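Local coordinates for hydrolase, haloacid dehalogenase-like family (Porphyromonas gingivalis, PDB 2I6X), which probably acts as a hydrolase of the haloacid dehalogenase-like family, with a helical cap set over a core built round a parallel sheet, at residues L50-G55 and S143-Y149; E59-R63 and N114-L118; E23-F28 and D81-F86. All coordinates share one frame; numbering follows the deposited sequence.

In the fold
All three contacts involve the helical cap of this HAD-like fold. Contacts 1 and 2 join the cap to the core, through the helices that follow core strands 139-142 and 106-111; they touch each other, Leu52 packing on Pro115 and Cys144 on Leu118. Contact 3 lies within the cap, about 20 Å from contact 1 between centres, and reaches contact 2 where Leu83 packs on Tyr116. None is wholly buried: contact 3 has five buried residues among its ten, but a partly exposed charged edge. Contact 1 relies on a serine gripping a helix-end carbonyl, contact 2 on a carboxylate shared by a tyrosine and an arginine, and contact 3 combines apolar packing with bonds to backbone carbonyls and an outer Glu23-Arg27 salt bridge.

Contact 1. Residues L50-G55 and S143-Y149; sequences LDLESG and SCQMGKY
A cap-to-core junction of the HAD fold is made where Glu53 and Ser54, at the end of cap helix 48-54, meet Ser143 at the start of the short helix after core strand 139-142. With chi1 at 67°, Ser143 OG turns to Glu53 O and donates to it over 2.6 Å, from above the carbonyl plane (38° out of it) rather than along a lone pair. The same hydroxyl accepts from Thr113 N, in the loop that follows strand 106-111, at whose end this family usually carries its motif II serine or threonine. Beside this bond Cys144 CB lies 3.3 Å from Glu53 O. Gly55 leaves the helix with positive phi, and its CA comes within 4.0 Å of Cys144 CA. Further along, Tyr149 brings its ring to the cap helix: Leu50 CD1 sits over the ring centre in a CH-pi contact, 3.8 Å from the centroid, while Leu50 CD2 leans toward the phenol oxygen, OH. Ser54 CB meets the ring obliquely, 3.5 Å from CD1 of Tyr149. With one hydroxyl serving both the helix-end carbonyl of the cap and the backbone of a core loop, Ser143 ties three chain segments together.

Contact 2. Residues E59-R63 and N114-L118; sequences EEEFR and NPYVL
Glu59 OE2 receives both Tyr116 OH, 2.6 Å away in a weak hydrogen bond, and Arg63 NE, at 2.7 Å. The arginine bond is nearly straight (170°) and lies in the guanidinium plane. Arg63 holds the carboxylate side-on, NE on OE2 and NH2 on Glu59 OE1 at 3.1 Å, each oxygen offering its syn lone pair. This two-point grip, made one helical turn along helix 59-70, fixes the rotation of the carboxylate and would probably keep it ionised. Glu59 CG, anti to the backbone N (chi1 -174°), lies 3.5 Å from Tyr116 CZ, and the bend at chi2 turns the carboxylate nearly perpendicular to the phenol ring (79°), OE2 meeting it at the hydroxyl.

The tyrosine spans from core to cap: helix 115-121 follows core strand 106-111, whereas helix 59-70 belongs to the helical cap characteristic of this branch of the HAD family. Asn114 is the N-cap of the core helix, its OD1 accepting from Val117 N at 3.0 Å. Tyr116 rises from the helix's first turn, and its ring is lodged among Tyr76, Val79 and Tyr80 of cap helix 76-83. Its OH also comes to the edge of the Phe62 ring, 3.9 Å from CD2 of that residue. Phe62 in turn stacks edge-to-face with Phe49. Nearer the backbones, Pro115 CG approaches Glu59 CB at 4.2 Å, a looser apolar contact close to the start of both helices.

Contact 3. Residues E23-F28 and D81-F86; sequences ESIRRF and DALLGF
A close helix-to-helix contact inside the cap brings Ser24, Arg27 and Phe28 of helix 21-30 against Asp81 to Phe86, the end of helix 76-83 and the residues that follow. Closeness rests on Gly85, whose CA comes 4.3 Å from Ser24 CA. Ser24 OG donates to Ala82 O at 2.7 Å, and Gly85 N reaches that oxygen from the opposite face of its plane, so the buried hydroxyl finds a carbonyl already engaged in its own turn. Ser24 CB also meets the Phe86 ring obliquely, 3.3 Å from Phe86 CD2. On the outer side Arg27 extends along the partner, from a CB packed on Ala82 to an NH1 that bonds Asp81 O at 2.8 Å (160° at the hydrogen). Gly85 CA lies under one face of the guanidinium, 3.6 Å from CZ of Arg27. Glu23 OE1 accepts from Arg27 NE with its anti lone pair, as part of a salt bridge. Inward, Ala82 CB sits over the centre of the Phe28 ring, 3.6 Å from its centroid, and Leu83 CD1 lies at the ring edge, near its plane, 3.7 Å from Phe28 CE2. Helix 21-30 follows strand 17-19 and helix 76-83 precedes strand 87-90; the two strands pair antiparallel. Ile36 and Val33 also pack on Phe28, while Tyr116 of helix 115-121 adjoins Leu83.

Contact 1. Residues L50-G55 and S143-Y149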
loop_
_atom_site.group_PDB
_atom_site.type_symbol
_atom_site.label_atom_id
_atom_site.label_comp_id
_atom_site.label_asym_id
_atom_site.label_seq_id
_atom_site.Cartn_x
_atom_site.Cartn_y
_atom_site.Cartn_z
ATOM N N LEU A 50 4.175 -9.767 9.062
ATOM C CA LEU A 50 4.483 -10.150 7.689
ATOM C C LEU A 50 3.532 -11.225 7.183
ATOM O O LEU A 50 3.187 -11.239 6.005
ATOM C CB LEU A 50 5.944 -10.601 7.500
ATOM C CG LEU A 50 6.247 -11.128 6.081
ATOM C CD1 LEU A 50 6.096 -10.005 5.036
ATOM C CD2 LEU A 50 7.602 -11.838 5.944
ATOM N N ASP A 51 3.133 -12.134 8.065
ATOM C CA ASP A 51 2.185 -13.188 7.704
ATOM C C ASP A 51 0.850 -12.542 7.335
ATOM O O ASP A 51 0.133 -13.032 6.460
ATOM C CB ASP A 51 2.006 -14.184 8.858
ATOM C CG ASP A 51 3.242 -15.044 9.097
ATOM O OD1 ASP A 51 4.152 -15.068 8.232
ATOM O OD2 ASP A 51 3.307 -15.712 10.158
ATOM N N LEU A 52 0.545 -11.432 7.995
ATOM C CA LEU A 52 -0.656 -10.672 7.716
ATOM C C LEU A 52 -0.642 -9.975 6.328
ATOM O O LEU A 52 -1.659 -10.034 5.629
ATOM C CB LEU A 52 -0.939 -9.660 8.844
ATOM C CG LEU A 52 -2.122 -8.686 8.677
ATOM C CD1 LEU A 52 -3.468 -9.406 8.782
ATOM C CD2 LEU A 52 -2.031 -7.546 9.672
ATOM N N GLU A 53 0.485 -9.335 5.951
ATOM C CA GLU A 53 0.614 -8.617 4.650
ATOM C C GLU A 53 0.658 -9.561 3.487
ATOM O O GLU A 53 0.152 -9.249 2.420
ATOM C CB GLU A 53 1.919 -7.816 4.515
ATOM C CG GLU A 53 2.269 -6.936 5.661
ATOM C CD GLU A 53 2.838 -5.616 5.184
ATOM O OE1 GLU A 53 3.913 -5.645 4.517
ATOM O OE2 GLU A 53 2.177 -4.563 5.487
ATOM N N SER A 54 1.345 -10.679 3.694
ATOM C CA SER A 54 1.657 -11.604 2.643
ATOM C C SER A 54 0.501 -12.564 2.401
ATOM O O SER A 54 0.516 -13.325 1.444
ATOM C CB SER A 54 2.924 -12.378 3.002
ATOM O OG SER A 54 2.649 -13.452 3.893
ATOM N N GLY A 55 -0.493 -12.538 3.280
ATOM C CA GLY A 55 -1.626 -13.439 3.165
ATOM C C GLY A 55 -1.388 -14.815 3.754
ATOM O O GLY A 55 -2.306 -15.631 3.781
ATOM N N SER A 143 -0.670 -7.179 -1.739
ATOM C CA SER A 143 0.134 -8.263 -1.186
ATOM C C SER A 143 -0.678 -9.402 -0.552
ATOM O O SER A 143 -0.496 -10.568 -0.905
ATOM C CB SER A 143 1.149 -7.702 -0.187
ATOM O OG SER A 143 0.500 -7.183 0.949
ATOM N N CYS A 144 -1.593 -9.068 0.350
ATOM C CA CYS A 144 -2.380 -10.092 1.057
ATOM C C CYS A 144 -3.370 -10.834 0.161
ATOM O O CYS A 144 -3.797 -11.936 0.501
ATOM C CB CYS A 144 -3.095 -9.515 2.302
ATOM S SG CYS A 144 -4.190 -8.090 1.982
ATOM N N GLN A 145 -3.737 -10.247 -0.975
ATOM C CA GLN A 145 -4.592 -10.979 -1.914
ATOM C C GLN A 145 -3.768 -11.933 -2.788
ATOM O O GLN A 145 -4.300 -12.854 -3.370
ATOM C CB GLN A 145 -5.415 -10.012 -2.777
ATOM C CG GLN A 145 -6.324 -9.112 -1.955
ATOM C CD GLN A 145 -7.241 -8.209 -2.784
ATOM O OE1 GLN A 145 -6.802 -7.472 -3.684
ATOM N NE2 GLN A 145 -8.531 -8.253 -2.462
HETATM N N MSE A 146 -2.461 -11.707 -2.871
HETATM C CA MSE A 146 -1.658 -12.383 -3.860
HETATM C C MSE A 146 -0.791 -13.486 -3.254
HETATM O O MSE A 146 -0.280 -14.345 -3.965
HETATM C CB MSE A 146 -0.810 -11.357 -4.602
HETATM C CG MSE A 146 -1.620 -10.351 -5.395
HETATM SE SE MSE A 146 -0.534 -8.841 -6.003
HETATM C CE MSE A 146 0.182 -9.654 -7.646
ATOM N N GLY A 147 -0.655 -13.463 -1.932
ATOM C CA GLY A 147 0.298 -14.308 -1.248
ATOM C C GLY A 147 1.748 -13.937 -1.563
ATOM O O GLY A 147 2.617 -14.801 -1.512
ATOM N N LYS A 148 2.016 -12.670 -1.903
ATOM C CA LYS A 148 3.385 -12.224 -2.195
ATOM C C LYS A 148 3.535 -10.793 -1.683
ATOM O O LYS A 148 2.537 -10.129 -1.385
ATOM C CB LYS A 148 3.717 -12.256 -3.700
ATOM C CG LYS A 148 3.378 -13.525 -4.463
ATOM C CD LYS A 148 3.615 -13.329 -5.939
ATOM C CE LYS A 148 3.850 -14.666 -6.646
ATOM N NZ LYS A 148 2.627 -15.336 -7.153
ATOM N N TYR A 149 4.770 -10.310 -1.586
ATOM C CA TYR A 149 5.005 -9.005 -0.975
ATOM C C TYR A 149 6.236 -8.395 -1.551
ATOM O O TYR A 149 7.188 -9.080 -1.852
ATOM C CB TYR A 149 5.107 -9.087 0.575
ATOM C CG TYR A 149 6.137 -10.084 1.089
ATOM C CD1 TYR A 149 5.827 -11.466 1.184
ATOM C CD2 TYR A 149 7.417 -9.669 1.476
ATOM C CE1 TYR A 149 6.766 -12.400 1.642
ATOM C CE2 TYR A 149 8.376 -10.615 1.927
ATOM C CZ TYR A 149 8.031 -11.968 2.010
ATOM O OH TYR A 149 8.958 -12.902 2.464
#

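Contact 2. Residues E59-R63 and N114-L118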
loop_
_atom_site.group_PDB
_atom_site.type_symbol
_atom_site.label_atom_id
_atom_site.label_comp_id
_atom_site.label_asym_id
_atom_site.label_seq_id
_atom_site.Cartn_x
_atom_site.Cartn_y
_atom_site.Cartn_z
ATOM N N GLU A 59 -6.748 -12.968 8.357
ATOM C CA GLU A 59 -7.015 -12.007 9.421
ATOM C C GLU A 59 -7.317 -12.753 10.732
ATOM O O GLU A 59 -6.684 -12.500 11.761
ATOM C CB GLU A 59 -8.146 -11.082 8.979
ATOM C CG GLU A 59 -8.454 -9.941 9.909
ATOM C CD GLU A 59 -9.201 -10.400 11.145
ATOM O OE1 GLU A 59 -10.110 -11.255 11.001
ATOM O OE2 GLU A 59 -8.871 -9.918 12.253
ATOM N N GLU A 60 -8.244 -13.708 10.670
ATOM C CA GLU A 60 -8.619 -14.544 11.822
ATOM C C GLU A 60 -7.433 -15.257 12.447
ATOM O O GLU A 60 -7.309 -15.303 13.679
ATOM C CB GLU A 60 -9.696 -15.568 11.417
ATOM C CG GLU A 60 -9.902 -16.750 12.389
ATOM C CD GLU A 60 -11.182 -16.678 13.228
ATOM O OE1 GLU A 60 -11.627 -17.755 13.691
ATOM O OE2 GLU A 60 -11.737 -15.571 13.428
ATOM N N GLU A 61 -6.579 -15.824 11.594
ATOM C CA GLU A 61 -5.388 -16.538 12.036
ATOM C C GLU A 61 -4.350 -15.635 12.721
ATOM O O GLU A 61 -3.792 -16.009 13.757
ATOM C CB GLU A 61 -4.752 -17.305 10.871
ATOM C CG GLU A 61 -5.540 -18.532 10.426
ATOM C CD GLU A 61 -4.902 -19.219 9.231
ATOM O OE1 GLU A 61 -4.514 -18.517 8.267
ATOM O OE2 GLU A 61 -4.781 -20.465 9.254
ATOM N N PHE A 62 -4.118 -14.451 12.154
ATOM C CA PHE A 62 -3.183 -13.469 12.709
ATOM C C PHE A 62 -3.615 -12.965 14.091
ATOM O O PHE A 62 -2.788 -12.795 14.996
ATOM C CB PHE A 62 -3.022 -12.308 11.720
ATOM C CG PHE A 62 -2.507 -11.029 12.332
ATOM C CD1 PHE A 62 -1.126 -10.790 12.435
ATOM C CD2 PHE A 62 -3.411 -10.027 12.756
ATOM C CE1 PHE A 62 -0.636 -9.576 12.975
ATOM C CE2 PHE A 62 -2.945 -8.800 13.315
ATOM C CZ PHE A 62 -1.551 -8.563 13.411
ATOM N N ARG A 63 -4.910 -12.742 14.255
ATOM C CA ARG A 63 -5.420 -12.217 15.495
ATOM C C ARG A 63 -5.398 -13.273 16.600
ATOM O O ARG A 63 -5.072 -12.975 17.753
ATOM C CB ARG A 63 -6.824 -11.660 15.271
ATOM C CG ARG A 63 -7.349 -10.825 16.408
ATOM C CD ARG A 63 -8.566 -10.018 15.990
ATOM N NE ARG A 63 -9.290 -10.603 14.859
ATOM C CZ ARG A 63 -10.230 -11.534 14.969
ATOM N NH1 ARG A 63 -10.544 -12.000 16.168
ATOM N NH2 ARG A 63 -10.828 -12.018 13.880
ATOM N N ASN A 114 -2.869 -4.911 4.374
ATOM C CA ASN A 114 -3.461 -5.958 5.152
ATOM C C ASN A 114 -4.965 -5.907 4.888
ATOM O O ASN A 114 -5.437 -4.937 4.324
ATOM C CB ASN A 114 -3.105 -5.729 6.602
ATOM C CG ASN A 114 -3.544 -4.383 7.085
ATOM O OD1 ASN A 114 -4.746 -4.148 7.320
ATOM N ND2 ASN A 114 -2.596 -3.474 7.230
ATOM N N PRO A 115 -5.713 -6.974 5.245
ATOM C CA PRO A 115 -7.183 -7.007 5.080
ATOM C C PRO A 115 -7.986 -5.859 5.716
ATOM O O PRO A 115 -9.058 -5.532 5.201
ATOM C CB PRO A 115 -7.582 -8.322 5.754
ATOM C CG PRO A 115 -6.398 -9.125 5.719
ATOM C CD PRO A 115 -5.201 -8.239 5.782
ATOM N N TYR A 116 -7.500 -5.301 6.832
ATOM C CA TYR A 116 -8.180 -4.216 7.546
ATOM C C TYR A 116 -8.196 -2.955 6.688
ATOM O O TYR A 116 -9.249 -2.351 6.486
ATOM C CB TYR A 116 -7.505 -3.897 8.886
ATOM C CG TYR A 116 -7.342 -5.070 9.820
ATOM C CD1 TYR A 116 -8.414 -5.538 10.587
ATOM C CD2 TYR A 116 -6.106 -5.723 9.942
ATOM C CE1 TYR A 116 -8.256 -6.623 11.441
ATOM C CE2 TYR A 116 -5.950 -6.798 10.795
ATOM C CZ TYR A 116 -7.019 -7.244 11.539
ATOM O OH TYR A 116 -6.844 -8.309 12.384
ATOM N N VAL A 117 -7.032 -2.564 6.181
ATOM C CA VAL A 117 -6.939 -1.368 5.355
ATOM C C VAL A 117 -7.777 -1.564 4.090
ATOM O O VAL A 117 -8.476 -0.663 3.648
ATOM C CB VAL A 117 -5.455 -0.996 5.049
ATOM C CG1 VAL A 117 -5.358 0.152 4.033
ATOM C CG2 VAL A 117 -4.765 -0.581 6.338
ATOM N N LEU A 118 -7.732 -2.773 3.549
ATOM C CA LEU A 118 -8.532 -3.120 2.393
ATOM C C LEU A 118 -10.033 -3.066 2.667
ATOM O O LEU A 118 -10.783 -2.596 1.808
ATOM C CB LEU A 118 -8.128 -4.486 1.854
ATOM C CG LEU A 118 -6.894 -4.505 0.961
ATOM C CD1 LEU A 118 -6.708 -5.924 0.409
ATOM C CD2 LEU A 118 -7.020 -3.460 -0.167
#

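Contact 3. Residues E23-F28 and D81-F86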
loop_
_atom_site.group_PDB
_atom_site.type_symbol
_atom_site.label_atom_id
_atom_site.label_comp_id
_atom_site.label_asym_id
_atom_site.label_seq_id
_atom_site.Cartn_x
_atom_site.Cartn_y
_atom_site.Cartn_z
ATOM N N GLU A 23 1.485 6.669 16.053
ATOM C CA GLU A 23 0.098 6.645 16.480
ATOM C C GLU A 23 -0.437 5.219 16.532
ATOM O O GLU A 23 -1.044 4.805 17.541
ATOM C CB GLU A 23 -0.758 7.529 15.567
ATOM C CG GLU A 23 -2.259 7.459 15.835
ATOM C CD GLU A 23 -2.627 7.837 17.259
ATOM O OE1 GLU A 23 -3.687 7.356 17.717
ATOM O OE2 GLU A 23 -1.865 8.599 17.921
ATOM N N SER A 24 -0.202 4.457 15.467
ATOM C CA SER A 24 -0.501 3.029 15.519
ATOM C C SER A 24 0.276 2.315 16.640
ATOM O O SER A 24 -0.291 1.461 17.309
ATOM C CB SER A 24 -0.264 2.362 14.177
ATOM O OG SER A 24 -0.778 1.039 14.176
ATOM N N ILE A 25 1.548 2.667 16.868
ATOM C CA ILE A 25 2.293 2.092 18.001
ATOM C C ILE A 25 1.575 2.400 19.336
ATOM O O ILE A 25 1.486 1.528 20.204
ATOM C CB ILE A 25 3.777 2.564 18.084
ATOM C CG1 ILE A 25 4.575 2.257 16.802
ATOM C CG2 ILE A 25 4.478 1.985 19.310
ATOM C CD1 ILE A 25 4.644 0.801 16.374
ATOM N N ARG A 26 1.075 3.631 19.478
ATOM C CA ARG A 26 0.339 4.079 20.673
ATOM C C ARG A 26 -0.922 3.232 20.911
ATOM O O ARG A 26 -1.152 2.761 22.027
ATOM C CB ARG A 26 -0.022 5.572 20.545
ATOM C CG ARG A 26 -0.543 6.246 21.809
ATOM C CD ARG A 26 -1.387 7.493 21.477
ATOM N NE ARG A 26 -2.700 7.164 20.894
ATOM C CZ ARG A 26 -3.630 8.059 20.553
ATOM N NH1 ARG A 26 -4.782 7.661 20.031
ATOM N NH2 ARG A 26 -3.413 9.361 20.725
ATOM N N ARG A 27 -1.714 3.032 19.857
ATOM C CA ARG A 27 -2.957 2.262 19.946
ATOM C C ARG A 27 -2.698 0.775 20.260
ATOM O O ARG A 27 -3.371 0.175 21.128
ATOM C CB ARG A 27 -3.794 2.440 18.671
ATOM C CG ARG A 27 -4.269 3.869 18.416
ATOM C CD ARG A 27 -5.174 3.941 17.190
ATOM N NE ARG A 27 -5.486 5.320 16.834
ATOM C CZ ARG A 27 -6.432 5.708 15.968
ATOM N NH1 ARG A 27 -7.204 4.819 15.326
ATOM N NH2 ARG A 27 -6.616 7.010 15.751
ATOM N N PHE A 28 -1.685 0.198 19.604
ATOM C CA PHE A 28 -1.279 -1.182 19.906
ATOM C C PHE A 28 -0.847 -1.406 21.353
ATOM O O PHE A 28 -1.210 -2.415 21.959
ATOM C CB PHE A 28 -0.225 -1.689 18.929
ATOM C CG PHE A 28 -0.806 -2.262 17.679
ATOM C CD1 PHE A 28 -1.639 -3.379 17.737
ATOM C CD2 PHE A 28 -0.535 -1.678 16.432
ATOM C CE1 PHE A 28 -2.194 -3.916 16.566
ATOM C CE2 PHE A 28 -1.079 -2.197 15.243
ATOM C CZ PHE A 28 -1.906 -3.324 15.308
ATOM N N ASP A 81 -8.912 -0.921 14.569
ATOM C CA ASP A 81 -8.753 0.409 15.143
ATOM C C ASP A 81 -7.287 0.836 15.387
ATOM O O ASP A 81 -6.924 1.993 15.152
ATOM C CB ASP A 81 -9.543 0.485 16.445
ATOM C CG ASP A 81 -9.346 1.790 17.165
ATOM O OD1 ASP A 81 -9.984 2.784 16.787
ATOM O OD2 ASP A 81 -8.551 1.813 18.129
ATOM N N ALA A 82 -6.460 -0.085 15.876
ATOM C CA ALA A 82 -5.035 0.192 16.065
ATOM C C ALA A 82 -4.275 0.320 14.744
ATOM O O ALA A 82 -3.451 1.229 14.584
ATOM C CB ALA A 82 -4.395 -0.874 16.949
ATOM N N LEU A 83 -4.527 -0.585 13.803
ATOM C CA LEU A 83 -3.880 -0.492 12.510
ATOM C C LEU A 83 -4.283 0.804 11.802
ATOM O O LEU A 83 -3.461 1.485 11.186
ATOM C CB LEU A 83 -4.188 -1.721 11.654
ATOM C CG LEU A 83 -3.082 -2.722 11.243
ATOM C CD1 LEU A 83 -1.610 -2.356 11.565
ATOM C CD2 LEU A 83 -3.426 -4.121 11.697
ATOM N N LEU A 84 -5.545 1.181 11.907
ATOM C CA LEU A 84 -5.957 2.407 11.246
ATOM C C LEU A 84 -5.357 3.702 11.852
ATOM O O LEU A 84 -5.498 4.764 11.257
ATOM C CB LEU A 84 -7.478 2.481 11.131
ATOM C CG LEU A 84 -7.895 2.081 9.719
ATOM C CD1 LEU A 84 -7.746 0.586 9.393
ATOM C CD2 LEU A 84 -9.312 2.481 9.667
ATOM N N GLY A 85 -4.681 3.592 13.002
ATOM C CA GLY A 85 -3.910 4.697 13.558
ATOM C C GLY A 85 -2.779 5.138 12.642
ATOM O O GLY A 85 -2.328 6.274 12.724
ATOM N N PHE A 86 -2.302 4.214 11.805
ATOM C CA PHE A 86 -1.328 4.487 10.753
ATOM C C PHE A 86 -1.777 5.550 9.748
ATOM O O PHE A 86 -0.932 6.279 9.220
ATOM C CB PHE A 86 -1.028 3.201 9.954
ATOM C CG PHE A 86 0.281 2.542 10.295
ATOM C CD1 PHE A 86 1.475 3.049 9.807
ATOM C CD2 PHE A 86 0.316 1.386 11.084
ATOM C CE1 PHE A 86 2.705 2.407 10.084
ATOM C CE2 PHE A 86 1.542 0.742 11.395
ATOM C CZ PHE A 86 2.733 1.255 10.893
#